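Side-chain contacts in putative carbohydrate-active enzyme (Uncultured organism, PDB 5WH8), which probably hydrolyses O-glycosidic bonds as a cellulase, this chain being the glycoside hydrolase family 5 module of a longer protein: residues Q189-A194 with L231-T236; A194-L199 with A223-N228; L65-H70 with D84-Y89; N92-C97 with K140-E145; L51-K56 with D292-S297. All blocks are in the same frame, centred on the assembly; numbering follows the deposited sequence.

How the interactions relate
All five contacts lie in or against one eight-stranded parallel beta/alpha barrel and show how its layers are stitched together. Interactions 1 and 2 are neighbours, their centres about 7 Å apart: they share Ala194, and the Leu231 N to Ala226 O pair, at 3.0 Å, probably forms a hydrogen bond between them. Interactions 3 and 4 both use helix 83-100, and Leu51 of interaction 5 packs on Met93 and Ile96 of interaction 4. Across the barrel interior, Thr236 OG1 of interaction 1 lies 2.7 Å from Glu145 OE2 of interaction 4, a probable hydrogen bond joining the fourth and seventh strands, at whose C-terminal ends family 5 enzymes generally carry their two catalytic glutamates.

Interaction 1: Q189-A194 with L231-T236; sequences QDVDLA and LALFVT. With EDO (1,2-ethanediol), chain C.
The flat group that matters here is the peptide carbonyl of Val191, whose oxygen has the methyl Leu231 CD1 3.8 Å away. This is the helix-on-strand packing of a beta/alpha barrel, in which a short helix, 191-194, lies against the seventh strand, 233-239, and the residues leading into it. Val191 and Leu233 reach toward each other tip to tip, with Val191 CG1 4.0 Å from Leu233 CD2. The valine places CG1 beside its backbone N and opposite the carbonyl carbon (chi1 -69°), which brings that methyl to the leucine; Val191 CB is at a like distance from Leu233 CD2. One helical turn on, Ala194 CB meets Leu231 CD1 at 4.3 Å, so that this single methyl serves both the valine carbonyl and the alanine. The touching residues are all buried, and Ala226 and Ile227 of helix 217-228 add further apolar cover. A polar bond appears at Ala232, where the chain approaches the strand: an ethanediol, probably from the crystallisation liquor and also bonded to Gly18 O and Val204 O, accepts the nearly straight bond Ala232 N to O2, 2.9 Å long at 174°.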
# COMPACT_ATOMS: atom_id res chain seq x y z
N GLN A 189 -12.99 -5.32 -1.50
CA GLN A 189 -13.65 -6.12 -0.46
C GLN A 189 -13.77 -7.59 -0.83
O GLN A 189 -13.71 -8.44 0.05
CB GLN A 189 -15.04 -5.56 -0.15
CG GLN A 189 -14.99 -4.17 0.51
CD GLN A 189 -16.33 -3.48 0.59
OE1 GLN A 189 -17.38 -4.12 0.56
NE2 GLN A 189 -16.31 -2.16 0.64
N ASP A 190 -13.94 -7.89 -2.11
CA ASP A 190 -14.40 -9.23 -2.53
C ASP A 190 -13.23 -10.23 -2.72
O ASP A 190 -13.09 -10.91 -3.75
CB ASP A 190 -15.25 -9.12 -3.81
CG ASP A 190 -16.59 -8.41 -3.58
OD1 ASP A 190 -17.02 -8.23 -2.41
OD2 ASP A 190 -17.21 -7.98 -4.57
N VAL A 191 -12.39 -10.32 -1.70
CA VAL A 191 -11.30 -11.27 -1.71
C VAL A 191 -11.83 -12.70 -1.73
O VAL A 191 -11.17 -13.58 -2.28
CB VAL A 191 -10.36 -11.03 -0.48
CG1 VAL A 191 -9.61 -9.71 -0.65
CG2 VAL A 191 -11.12 -11.02 0.85
N ASP A 192 -13.02 -12.93 -1.15
CA ASP A 192 -13.62 -14.26 -1.16
C ASP A 192 -14.03 -14.69 -2.56
O ASP A 192 -14.03 -15.89 -2.86
CB ASP A 192 -14.83 -14.32 -0.22
CG ASP A 192 -15.87 -13.26 -0.49
OD1 ASP A 192 -15.53 -12.08 -0.69
OD2 ASP A 192 -17.08 -13.60 -0.47
N LEU A 193 -14.38 -13.73 -3.41
CA LEU A 193 -14.72 -14.05 -4.79
C LEU A 193 -13.47 -14.28 -5.64
O LEU A 193 -13.46 -15.15 -6.49
CB LEU A 193 -15.58 -12.94 -5.40
CG LEU A 193 -16.88 -12.65 -4.65
CD1 LEU A 193 -17.71 -11.60 -5.38
CD2 LEU A 193 -17.68 -13.92 -4.40
N ALA A 194 -12.41 -13.52 -5.39
CA ALA A 194 -11.14 -13.80 -6.03
C ALA A 194 -10.65 -15.23 -5.71
O ALA A 194 -10.06 -15.91 -6.56
CB ALA A 194 -10.11 -12.76 -5.62
N LEU A 231 -5.42 -17.68 0.00
CA LEU A 231 -4.90 -16.37 -0.46
C LEU A 231 -4.16 -15.61 0.65
O LEU A 231 -4.54 -15.64 1.81
CB LEU A 231 -6.02 -15.48 -1.00
CG LEU A 231 -6.89 -16.01 -2.14
CD1 LEU A 231 -7.64 -14.90 -2.81
CD2 LEU A 231 -6.07 -16.78 -3.15
N ALA A 232 -3.09 -14.94 0.25
CA ALA A 232 -2.34 -14.04 1.12
C ALA A 232 -2.91 -12.64 0.94
O ALA A 232 -2.96 -12.14 -0.19
CB ALA A 232 -0.86 -14.07 0.76
N LEU A 233 -3.37 -12.04 2.03
CA LEU A 233 -4.05 -10.74 1.99
C LEU A 233 -3.11 -9.64 2.49
O LEU A 233 -2.30 -9.86 3.39
CB LEU A 233 -5.31 -10.75 2.84
CG LEU A 233 -6.34 -11.83 2.53
CD1 LEU A 233 -7.54 -11.59 3.43
CD2 LEU A 233 -6.73 -11.85 1.06
N PHE A 234 -3.25 -8.44 1.91
CA PHE A 234 -2.46 -7.28 2.34
C PHE A 234 -3.41 -6.11 2.52
O PHE A 234 -4.10 -5.75 1.57
CB PHE A 234 -1.38 -6.95 1.29
CG PHE A 234 -0.20 -6.13 1.79
CD1 PHE A 234 -0.36 -4.90 2.40
CD2 PHE A 234 1.10 -6.62 1.63
CE1 PHE A 234 0.76 -4.17 2.84
CE2 PHE A 234 2.21 -5.89 2.06
CZ PHE A 234 2.03 -4.67 2.67
N VAL A 235 -3.48 -5.50 3.71
CA VAL A 235 -4.34 -4.31 3.86
C VAL A 235 -3.53 -3.07 3.42
O VAL A 235 -2.89 -2.41 4.24
CB VAL A 235 -4.89 -4.20 5.30
CG1 VAL A 235 -5.68 -2.91 5.51
CG2 VAL A 235 -5.81 -5.39 5.58
N THR A 236 -3.60 -2.74 2.13
CA THR A 236 -2.80 -1.63 1.60
C THR A 236 -3.46 -0.28 1.91
O THR A 236 -2.87 0.76 1.67
CB THR A 236 -2.56 -1.72 0.09
OG1 THR A 236 -3.82 -1.69 -0.58
CG2 THR A 236 -1.81 -3.02 -0.32
C1 EDO C . -1.22 -17.44 -2.26
O1 EDO C . 0.19 -17.19 -2.16
C2 EDO C . -1.84 -16.39 -3.16
O2 EDO C . -2.03 -15.17 -2.44

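Interaction 2: A194-L199 with A223-N228; sequences AAQDPL and AQVAIN
Ala195 and Ala226 make the tight half of this contact, two buried residues whose small side chains let the backbones come within 5.3 Å, CA to CA. Ala195 CB points at the helix and settles 3.9 Å from Ala226 CA, with the Ala226 CB methyl a little farther off at 4.3 Å. A type I turn from Ala194 to Asp197, closed by the bond Asp197 N to Ala194 O, presents the methyl in this way. The setting is the outer layer of the beta/alpha barrel: helix 217-228 joins the sixth and seventh strands, and the turn belongs to the loop leading into the sixth, 204-211. Toward solvent the packing thins out. Gln196 folds back on itself (chi1 -50°, chi2 -59°) and its NE2 comes only to 4.4 Å from Val225 CG1, while that nitrogen is hydrogen-bonded to Asp192 O. On the helix itself, a turn apart, Gln224 NE2 donates to Asn228 OD1 at 3.1 Å, arriving well above the carbonyl plane of the asparagine.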
# COMPACT_ATOMS: atom_id res chain seq x y z
N ALA A 194 -12.41 -13.52 -5.39
CA ALA A 194 -11.14 -13.80 -6.03
C ALA A 194 -10.65 -15.23 -5.71
O ALA A 194 -10.06 -15.91 -6.56
CB ALA A 194 -10.11 -12.76 -5.62
N ALA A 195 -10.92 -15.66 -4.48
CA ALA A 195 -10.47 -16.97 -4.00
C ALA A 195 -11.14 -18.12 -4.75
O ALA A 195 -10.65 -19.26 -4.67
CB ALA A 195 -10.75 -17.10 -2.54
N GLN A 196 -12.24 -17.85 -5.45
CA GLN A 196 -12.92 -18.89 -6.23
C GLN A 196 -12.20 -19.19 -7.55
O GLN A 196 -12.40 -20.25 -8.15
CB GLN A 196 -14.38 -18.50 -6.52
CG GLN A 196 -15.18 -18.05 -5.31
CD GLN A 196 -15.27 -19.11 -4.21
OE1 GLN A 196 -15.58 -20.27 -4.47
NE2 GLN A 196 -15.01 -18.70 -2.97
N ASP A 197 -11.35 -18.27 -8.00
CA ASP A 197 -10.65 -18.40 -9.27
C ASP A 197 -9.37 -17.58 -9.23
O ASP A 197 -9.25 -16.58 -9.91
CB ASP A 197 -11.55 -17.93 -10.42
CG ASP A 197 -10.98 -18.23 -11.80
OD1 ASP A 197 -10.07 -19.08 -11.95
OD2 ASP A 197 -11.47 -17.60 -12.77
N PRO A 198 -8.39 -17.99 -8.39
CA PRO A 198 -7.21 -17.15 -8.21
C PRO A 198 -6.28 -17.09 -9.41
O PRO A 198 -6.32 -17.95 -10.30
CB PRO A 198 -6.49 -17.78 -7.01
CG PRO A 198 -7.06 -19.13 -6.85
CD PRO A 198 -8.42 -19.15 -7.48
N LEU A 199 -5.45 -16.05 -9.42
CA LEU A 199 -4.37 -15.91 -10.41
C LEU A 199 -3.35 -17.06 -10.31
O LEU A 199 -3.09 -17.57 -9.22
CB LEU A 199 -3.65 -14.57 -10.23
CG LEU A 199 -4.50 -13.34 -10.48
CD1 LEU A 199 -3.87 -12.10 -9.82
CD2 LEU A 199 -4.63 -13.15 -11.98
N ALA A 223 -12.97 -12.02 4.36
CA ALA A 223 -11.52 -12.17 4.32
C ALA A 223 -11.12 -13.56 4.80
O ALA A 223 -10.20 -14.18 4.24
CB ALA A 223 -10.84 -11.10 5.15
N GLN A 224 -11.80 -14.07 5.83
CA GLN A 224 -11.46 -15.40 6.35
C GLN A 224 -11.74 -16.49 5.31
O GLN A 224 -11.00 -17.49 5.26
CB GLN A 224 -12.21 -15.71 7.65
CG GLN A 224 -11.68 -16.95 8.38
CD GLN A 224 -10.28 -16.73 8.87
OE1 GLN A 224 -10.03 -15.73 9.54
NE2 GLN A 224 -9.36 -17.62 8.50
N VAL A 225 -12.81 -16.34 4.52
CA VAL A 225 -13.05 -17.28 3.40
C VAL A 225 -11.83 -17.30 2.46
O VAL A 225 -11.34 -18.36 2.09
CB VAL A 225 -14.34 -16.93 2.59
CG1 VAL A 225 -14.44 -17.82 1.33
CG2 VAL A 225 -15.59 -17.07 3.47
N ALA A 226 -11.32 -16.12 2.10
CA ALA A 226 -10.15 -16.06 1.22
C ALA A 226 -8.91 -16.69 1.83
O ALA A 226 -8.17 -17.40 1.15
CB ALA A 226 -9.85 -14.60 0.84
N ILE A 227 -8.65 -16.41 3.10
CA ILE A 227 -7.53 -17.02 3.80
C ILE A 227 -7.66 -18.55 3.85
O ILE A 227 -6.70 -19.27 3.58
CB ILE A 227 -7.41 -16.46 5.23
CG1 ILE A 227 -7.09 -14.96 5.19
CG2 ILE A 227 -6.32 -17.25 6.03
CD1 ILE A 227 -7.22 -14.27 6.54
N ASN A 228 -8.86 -19.03 4.15
CA ASN A 228 -9.07 -20.47 4.24
C ASN A 228 -8.91 -21.16 2.89
O ASN A 228 -8.51 -22.34 2.83
CB ASN A 228 -10.46 -20.76 4.83
CG ASN A 228 -10.54 -20.43 6.32
OD1 ASN A 228 -9.51 -20.33 7.02
ND2 ASN A 228 -11.74 -20.28 6.81

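Interaction 3: L65-H70 with D84-Y89; sequences LAIYTH and DDYNAY. With EDO (1,2-ethanediol), chain J.
Tyr86 OH stops 4.3 Å short of Tyr68 N, and a single water molecule mediates between them. The water donates to Ala66 O at 2.6 Å and accepts from Tyr68 N at 3.0 Å. A third bond joins the water oxygen to Tyr86 OH at 2.8 Å. Direct contact is apolar: Ile67 CG2 lies 3.9 Å from Tyr86 CE1 and nearly as close to CZ, approaching the ring obliquely as the two side chains slide past each other in opposite directions. With its CG swung opposite the backbone N (chi1 -154°), Tyr86 extends its ring from helix 83-100 to the end of strand 62-68, the first two elements of a beta-alpha-beta crossover in the barrel. Trp80 meets the same ring edge-to-face, and Ile67 touches Phe128 of helix 122-135. On another side of the helix an ethanediol, probably from the crystallisation liquor, bridges Asp84 and Asn87: its O1 donates to Asp84 OD1 at 2.6 Å and accepts from Asn87 ND2 at 2.8 Å. The phenol thus works in two ways, its ring carbons burying an isoleucine methyl while its hydroxyl, through the water, helps satisfy a carbonyl and an N-H near the strand end.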
# COMPACT_ATOMS: atom_id res chain seq x y z
N LEU A 65 2.78 4.97 -2.12
CA LEU A 65 2.65 6.07 -3.06
C LEU A 65 1.36 5.88 -3.84
O LEU A 65 1.28 5.08 -4.76
CB LEU A 65 3.88 6.11 -4.00
CG LEU A 65 5.25 6.20 -3.33
CD1 LEU A 65 6.31 6.05 -4.39
CD2 LEU A 65 5.43 7.49 -2.58
N ALA A 66 0.34 6.64 -3.44
CA ALA A 66 -0.97 6.57 -4.10
C ALA A 66 -0.96 7.46 -5.33
O ALA A 66 -1.10 8.69 -5.22
CB ALA A 66 -2.07 7.01 -3.14
N ILE A 67 -0.79 6.83 -6.49
CA ILE A 67 -0.67 7.52 -7.77
C ILE A 67 -2.05 7.53 -8.44
O ILE A 67 -2.41 6.58 -9.13
CB ILE A 67 0.38 6.83 -8.64
CG1 ILE A 67 1.74 6.85 -7.93
CG2 ILE A 67 0.51 7.50 -10.01
CD1 ILE A 67 2.55 5.63 -8.20
N TYR A 68 -2.84 8.56 -8.16
CA TYR A 68 -4.18 8.63 -8.74
C TYR A 68 -4.08 8.60 -10.24
O TYR A 68 -3.20 9.26 -10.80
CB TYR A 68 -4.91 9.90 -8.32
CG TYR A 68 -5.66 9.81 -7.01
CD1 TYR A 68 -4.97 9.78 -5.80
CD2 TYR A 68 -7.05 9.81 -6.98
CE1 TYR A 68 -5.66 9.73 -4.60
CE2 TYR A 68 -7.73 9.75 -5.79
CZ TYR A 68 -7.04 9.72 -4.61
OH TYR A 68 -7.73 9.68 -3.41
N THR A 69 -4.97 7.86 -10.90
CA THR A 69 -4.96 7.81 -12.35
C THR A 69 -5.82 8.94 -12.90
O THR A 69 -5.50 9.54 -13.94
CB THR A 69 -5.44 6.45 -12.88
OG1 THR A 69 -6.82 6.25 -12.54
CG2 THR A 69 -4.61 5.31 -12.33
N HIS A 70 -6.88 9.27 -12.16
CA HIS A 70 -7.88 10.26 -12.56
C HIS A 70 -8.14 11.30 -11.46
O HIS A 70 -7.45 11.32 -10.45
CB HIS A 70 -9.17 9.53 -12.94
CG HIS A 70 -9.04 8.76 -14.22
ND1 HIS A 70 -8.28 7.61 -14.32
CD2 HIS A 70 -9.55 8.99 -15.45
CE1 HIS A 70 -8.34 7.16 -15.56
NE2 HIS A 70 -9.11 7.97 -16.26
N ASP A 84 5.76 10.93 -18.14
CA ASP A 84 7.14 10.51 -17.90
C ASP A 84 7.79 11.29 -16.76
O ASP A 84 8.63 10.75 -16.03
CB ASP A 84 7.98 10.64 -19.18
CG ASP A 84 7.66 9.57 -20.20
OD1 ASP A 84 8.03 8.40 -19.95
OD2 ASP A 84 7.04 9.89 -21.24
N ASP A 85 7.42 12.56 -16.59
CA ASP A 85 7.92 13.31 -15.44
C ASP A 85 7.29 12.83 -14.12
O ASP A 85 7.92 12.89 -13.07
CB ASP A 85 7.66 14.80 -15.60
CG ASP A 85 8.53 15.42 -16.68
OD1 ASP A 85 9.70 15.00 -16.82
OD2 ASP A 85 8.04 16.34 -17.37
N TYR A 86 6.04 12.39 -14.17
CA TYR A 86 5.39 11.82 -12.99
C TYR A 86 6.17 10.55 -12.62
O TYR A 86 6.45 10.30 -11.44
CB TYR A 86 3.90 11.55 -13.30
CG TYR A 86 2.94 11.55 -12.14
CD1 TYR A 86 3.28 10.97 -10.92
CD2 TYR A 86 1.67 12.10 -12.27
CE1 TYR A 86 2.39 10.94 -9.86
CE2 TYR A 86 0.76 12.07 -11.20
CZ TYR A 86 1.13 11.48 -10.01
OH TYR A 86 0.26 11.42 -8.93
N ASN A 87 6.57 9.77 -13.63
CA ASN A 87 7.44 8.61 -13.39
C ASN A 87 8.72 9.00 -12.64
O ASN A 87 9.16 8.31 -11.71
CB ASN A 87 7.84 7.93 -14.72
CG ASN A 87 6.73 7.15 -15.38
OD1 ASN A 87 5.63 7.06 -14.85
ND2 ASN A 87 7.01 6.59 -16.56
N ALA A 88 9.33 10.12 -13.04
CA ALA A 88 10.59 10.54 -12.43
C ALA A 88 10.39 10.95 -10.97
O ALA A 88 11.23 10.66 -10.10
CB ALA A 88 11.20 11.69 -13.24
N TYR A 89 9.27 11.60 -10.69
CA TYR A 89 8.89 11.96 -9.33
C TYR A 89 8.70 10.73 -8.44
O TYR A 89 9.14 10.71 -7.28
CB TYR A 89 7.61 12.79 -9.39
CG TYR A 89 6.97 13.11 -8.06
CD1 TYR A 89 7.40 14.19 -7.31
CD2 TYR A 89 5.92 12.33 -7.56
CE1 TYR A 89 6.82 14.49 -6.10
CE2 TYR A 89 5.35 12.63 -6.35
CZ TYR A 89 5.79 13.70 -5.63
OH TYR A 89 5.21 14.02 -4.43
C1 EDO J . 10.72 7.74 -18.04
O1 EDO J . 9.33 7.45 -17.85
C2 EDO J . 11.34 8.36 -16.79
O2 EDO J . 10.90 9.72 -16.65
O HOH W 1 -1.39 10.76 -6.75

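Interaction 4: N92-C97 with K140-E145; sequences NMVDIC and KHVLYE. With EDO (1,2-ethanediol), chain B.
Helix 83-100 of the beta/alpha barrel is tied by His141 to the chain just ahead of the fourth strand, 142-145. The histidine donates NE2-H to Val94 O over 2.9 Å at 161°. The acceptor lies close to the imidazole plane, whereas the donor is tilted 32° from the carbonyl plane of the valine. The histidine reaches across because its CG sits between the backbone N and the carbonyl carbon (chi1 70°), a crowded position that turns the ring toward the helix. Cys97 CB approaches the ring edge, 4.0 Å from His141 CD2. Beside this bond Val94 CG1 presses on Val142 CG1 at 3.6 Å, the two side chains crossing at about a right angle, and the Val142 methyl also rests over one face of the imidazole, near its rim. The buried cluster continues into strand 103-109 through Cys104, which touches both Val94 and Cys97, and into strand 62-68 through Leu65, while Leu51 of helix 48-56 meets Met93 and Ile96.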
# COMPACT_ATOMS: atom_id res chain seq x y z
N ASN A 92 12.00 9.20 -7.58
CA ASN A 92 12.65 9.94 -6.50
C ASN A 92 12.14 9.47 -5.12
O ASN A 92 12.92 9.28 -4.19
CB ASN A 92 12.42 11.45 -6.63
CG ASN A 92 13.17 12.07 -7.82
OD1 ASN A 92 14.04 11.46 -8.43
ND2 ASN A 92 12.82 13.31 -8.12
N MET A 93 10.83 9.30 -5.00
CA MET A 93 10.24 8.84 -3.73
C MET A 93 10.69 7.41 -3.41
O MET A 93 10.98 7.09 -2.25
CB MET A 93 8.72 8.90 -3.78
CG MET A 93 8.14 10.28 -3.97
SD MET A 93 8.72 11.49 -2.77
CE MET A 93 8.36 10.68 -1.23
N VAL A 94 10.75 6.55 -4.42
CA VAL A 94 11.24 5.17 -4.22
C VAL A 94 12.69 5.19 -3.70
O VAL A 94 13.06 4.40 -2.82
CB VAL A 94 11.12 4.35 -5.53
CG1 VAL A 94 11.78 2.97 -5.38
CG2 VAL A 94 9.66 4.23 -5.94
N ASP A 95 13.51 6.09 -4.23
CA ASP A 95 14.90 6.19 -3.80
C ASP A 95 15.02 6.71 -2.35
O ASP A 95 15.88 6.25 -1.59
CB ASP A 95 15.70 7.10 -4.74
CG ASP A 95 15.87 6.51 -6.13
OD1 ASP A 95 15.88 5.27 -6.30
OD2 ASP A 95 16.03 7.32 -7.08
N ILE A 96 14.16 7.65 -1.96
CA ILE A 96 14.15 8.14 -0.58
C ILE A 96 13.81 6.98 0.35
O ILE A 96 14.49 6.79 1.36
CB ILE A 96 13.15 9.30 -0.38
CG1 ILE A 96 13.71 10.56 -1.04
CG2 ILE A 96 12.90 9.59 1.10
CD1 ILE A 96 12.65 11.61 -1.30
N CYS A 97 12.83 6.15 -0.02
CA CYS A 97 12.52 4.98 0.82
C CYS A 97 13.70 4.03 0.91
O CYS A 97 13.96 3.46 1.97
CB CYS A 97 11.30 4.23 0.28
SG CYS A 97 9.73 5.15 0.49
N LYS A 140 15.10 -4.14 -4.04
CA LYS A 140 14.55 -5.20 -3.19
C LYS A 140 13.35 -4.74 -2.39
O LYS A 140 12.59 -5.56 -1.90
CB LYS A 140 15.59 -5.69 -2.17
CG LYS A 140 16.65 -6.63 -2.70
CD LYS A 140 17.40 -7.21 -1.49
CE LYS A 140 18.46 -8.20 -1.88
NZ LYS A 140 19.05 -8.80 -0.66
N HIS A 141 13.19 -3.42 -2.24
CA HIS A 141 12.23 -2.89 -1.27
C HIS A 141 10.88 -2.49 -1.84
O HIS A 141 9.99 -2.09 -1.08
CB HIS A 141 12.83 -1.68 -0.55
CG HIS A 141 12.99 -0.48 -1.41
ND1 HIS A 141 13.76 -0.47 -2.57
CD2 HIS A 141 12.51 0.78 -1.28
CE1 HIS A 141 13.72 0.73 -3.11
NE2 HIS A 141 12.98 1.52 -2.34
N VAL A 142 10.70 -2.56 -3.16
CA VAL A 142 9.42 -2.18 -3.78
C VAL A 142 8.40 -3.33 -3.86
O VAL A 142 8.75 -4.51 -3.98
CB VAL A 142 9.60 -1.60 -5.21
CG1 VAL A 142 10.41 -0.30 -5.18
CG2 VAL A 142 10.25 -2.61 -6.16
N LEU A 143 7.13 -2.95 -3.76
CA LEU A 143 6.00 -3.85 -4.03
C LEU A 143 5.12 -3.15 -5.05
O LEU A 143 5.00 -1.93 -5.01
CB LEU A 143 5.18 -4.17 -2.77
CG LEU A 143 5.90 -4.93 -1.65
CD1 LEU A 143 6.67 -3.96 -0.79
CD2 LEU A 143 4.93 -5.70 -0.77
N TYR A 144 4.48 -3.91 -5.94
CA TYR A 144 3.70 -3.34 -7.04
C TYR A 144 2.19 -3.56 -6.82
O TYR A 144 1.69 -4.69 -6.91
CB TYR A 144 4.16 -3.98 -8.38
CG TYR A 144 5.65 -3.80 -8.73
CD1 TYR A 144 6.31 -2.59 -8.50
CD2 TYR A 144 6.37 -4.85 -9.31
CE1 TYR A 144 7.65 -2.43 -8.86
CE2 TYR A 144 7.69 -4.71 -9.65
CZ TYR A 144 8.33 -3.50 -9.42
OH TYR A 144 9.65 -3.35 -9.78
N GLU A 145 1.45 -2.49 -6.53
CA GLU A 145 0.00 -2.55 -6.32
C GLU A 145 -0.67 -2.09 -7.62
O GLU A 145 -0.74 -0.88 -7.89
CB GLU A 145 -0.41 -1.69 -5.11
CG GLU A 145 -1.91 -1.71 -4.81
CD GLU A 145 -2.30 -0.98 -3.53
OE1 GLU A 145 -1.43 -0.32 -2.92
OE2 GLU A 145 -3.50 -1.03 -3.16
C1 EDO B . 9.47 -7.51 -2.61
O1 EDO B . 8.41 -7.12 -3.46
C2 EDO B . 9.47 -6.62 -1.38
O2 EDO B . 10.63 -6.93 -0.62

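Interaction 5: L51-K56 with D292-S297; sequences LTALVK and DWNMVS
A type I turn from Asp292 to Met295 rides against helix 48-56, bringing Ala53 and Trp293 to 6.3 Å between their CA atoms. Ala53 points its methyl toward the turn, where CB meets Trp293 CB at 3.6 Å, the tightest spot of the contact. Trp293 holds its ring on the N side of its own backbone (chi1 -53°); its CD1 therefore lies 4.1 Å from Ala53 CB, which comes at the ring obliquely, and the side chain also touches Phe273 of strand 268-273. Asn294 approaches more loosely, ND2 standing 4.5 Å from Ala53 CB. Its amide is engaged at both ends, ND2 with Asp57 OD2 just past the helix and OD1 with Lys304 NZ, which fixes the way the group is turned. Within the turn Asp292 OD1 takes a weak bond from Asn294 N, 3.3 Å long at 155°, the connectivity of an Asx turn, and Trp293 O accepts from Trp58 NE1. Such packing belongs to the closure of a beta/alpha barrel, where the connection beyond the eighth strand comes to lie against the helix that joins the first strand to the second.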
# COMPACT_ATOMS: atom_id res chain seq x y z
N LEU A 51 9.50 11.95 5.11
CA LEU A 51 9.66 10.50 5.22
C LEU A 51 10.72 10.12 6.27
O LEU A 51 10.58 9.12 6.95
CB LEU A 51 10.01 9.90 3.87
CG LEU A 51 8.84 9.52 2.95
CD1 LEU A 51 8.12 8.34 3.51
CD2 LEU A 51 7.88 10.66 2.74
N THR A 52 11.75 10.95 6.45
CA THR A 52 12.72 10.71 7.52
C THR A 52 12.02 10.75 8.89
O THR A 52 12.27 9.90 9.74
CB THR A 52 13.90 11.74 7.46
OG1 THR A 52 14.68 11.51 6.29
CG2 THR A 52 14.82 11.57 8.65
N ALA A 53 11.11 11.71 9.09
CA ALA A 53 10.34 11.77 10.34
C ALA A 53 9.44 10.55 10.49
O ALA A 53 9.32 10.00 11.58
CB ALA A 53 9.49 13.07 10.40
N LEU A 54 8.80 10.12 9.40
CA LEU A 54 7.96 8.93 9.48
C LEU A 54 8.76 7.71 9.94
O LEU A 54 8.28 6.88 10.72
CB LEU A 54 7.29 8.66 8.14
CG LEU A 54 6.03 9.49 7.88
CD1 LEU A 54 5.65 9.39 6.43
CD2 LEU A 54 4.90 8.98 8.76
N VAL A 55 9.97 7.56 9.42
CA VAL A 55 10.79 6.39 9.77
C VAL A 55 11.38 6.51 11.16
O VAL A 55 11.22 5.59 11.99
CB VAL A 55 11.91 6.21 8.72
CG1 VAL A 55 12.85 5.07 9.10
CG2 VAL A 55 11.29 5.92 7.35
N LYS A 56 12.03 7.63 11.45
CA LYS A 56 12.72 7.78 12.73
C LYS A 56 11.80 8.05 13.92
O LYS A 56 12.11 7.60 15.03
CB LYS A 56 13.75 8.91 12.65
CG LYS A 56 14.83 8.72 11.59
CD LYS A 56 15.64 7.43 11.73
CE LYS A 56 16.55 7.44 12.96
NZ LYS A 56 17.38 6.21 13.02
N ASP A 292 6.28 20.44 10.61
CA ASP A 292 6.26 19.66 11.85
C ASP A 292 5.52 18.35 11.62
O ASP A 292 4.31 18.25 11.79
CB ASP A 292 5.62 20.47 12.99
CG ASP A 292 5.79 19.82 14.34
OD1 ASP A 292 6.18 18.64 14.39
OD2 ASP A 292 5.55 20.49 15.39
N TRP A 293 6.28 17.35 11.21
CA TRP A 293 5.71 16.09 10.75
C TRP A 293 5.23 15.21 11.89
O TRP A 293 4.74 14.11 11.64
CB TRP A 293 6.76 15.37 9.90
CG TRP A 293 7.27 16.26 8.81
CD1 TRP A 293 8.56 16.71 8.64
CD2 TRP A 293 6.51 16.81 7.74
NE1 TRP A 293 8.63 17.52 7.52
CE2 TRP A 293 7.38 17.60 6.95
CE3 TRP A 293 5.16 16.73 7.37
CZ2 TRP A 293 6.94 18.31 5.83
CZ3 TRP A 293 4.73 17.42 6.23
CH2 TRP A 293 5.62 18.20 5.48
N ASN A 294 5.33 15.69 13.13
CA ASN A 294 4.81 14.98 14.29
C ASN A 294 3.61 15.70 14.92
O ASN A 294 3.11 15.31 15.98
CB ASN A 294 5.93 14.77 15.31
CG ASN A 294 6.96 13.77 14.83
OD1 ASN A 294 6.68 12.59 14.72
ND2 ASN A 294 8.16 14.24 14.52
N MET A 295 3.13 16.75 14.26
CA MET A 295 1.93 17.47 14.72
C MET A 295 0.67 16.71 14.29
O MET A 295 0.00 17.07 13.31
CB MET A 295 1.91 18.89 14.17
CG MET A 295 0.83 19.76 14.80
SD MET A 295 1.08 20.10 16.56
CE MET A 295 2.25 21.47 16.45
N VAL A 296 0.39 15.64 15.02
CA VAL A 296 -0.63 14.66 14.64
C VAL A 296 -2.04 15.08 15.06
O VAL A 296 -2.24 15.78 16.06
CB VAL A 296 -0.35 13.28 15.25
CG1 VAL A 296 0.86 12.64 14.56
CG2 VAL A 296 -0.15 13.34 16.74
N SER A 297 -3.00 14.64 14.26
CA SER A 297 -4.42 14.70 14.57
C SER A 297 -4.80 13.62 15.59
O SER A 297 -3.96 12.82 15.98
CB SER A 297 -5.23 14.47 13.30
OG SER A 297 -4.99 13.15 12.83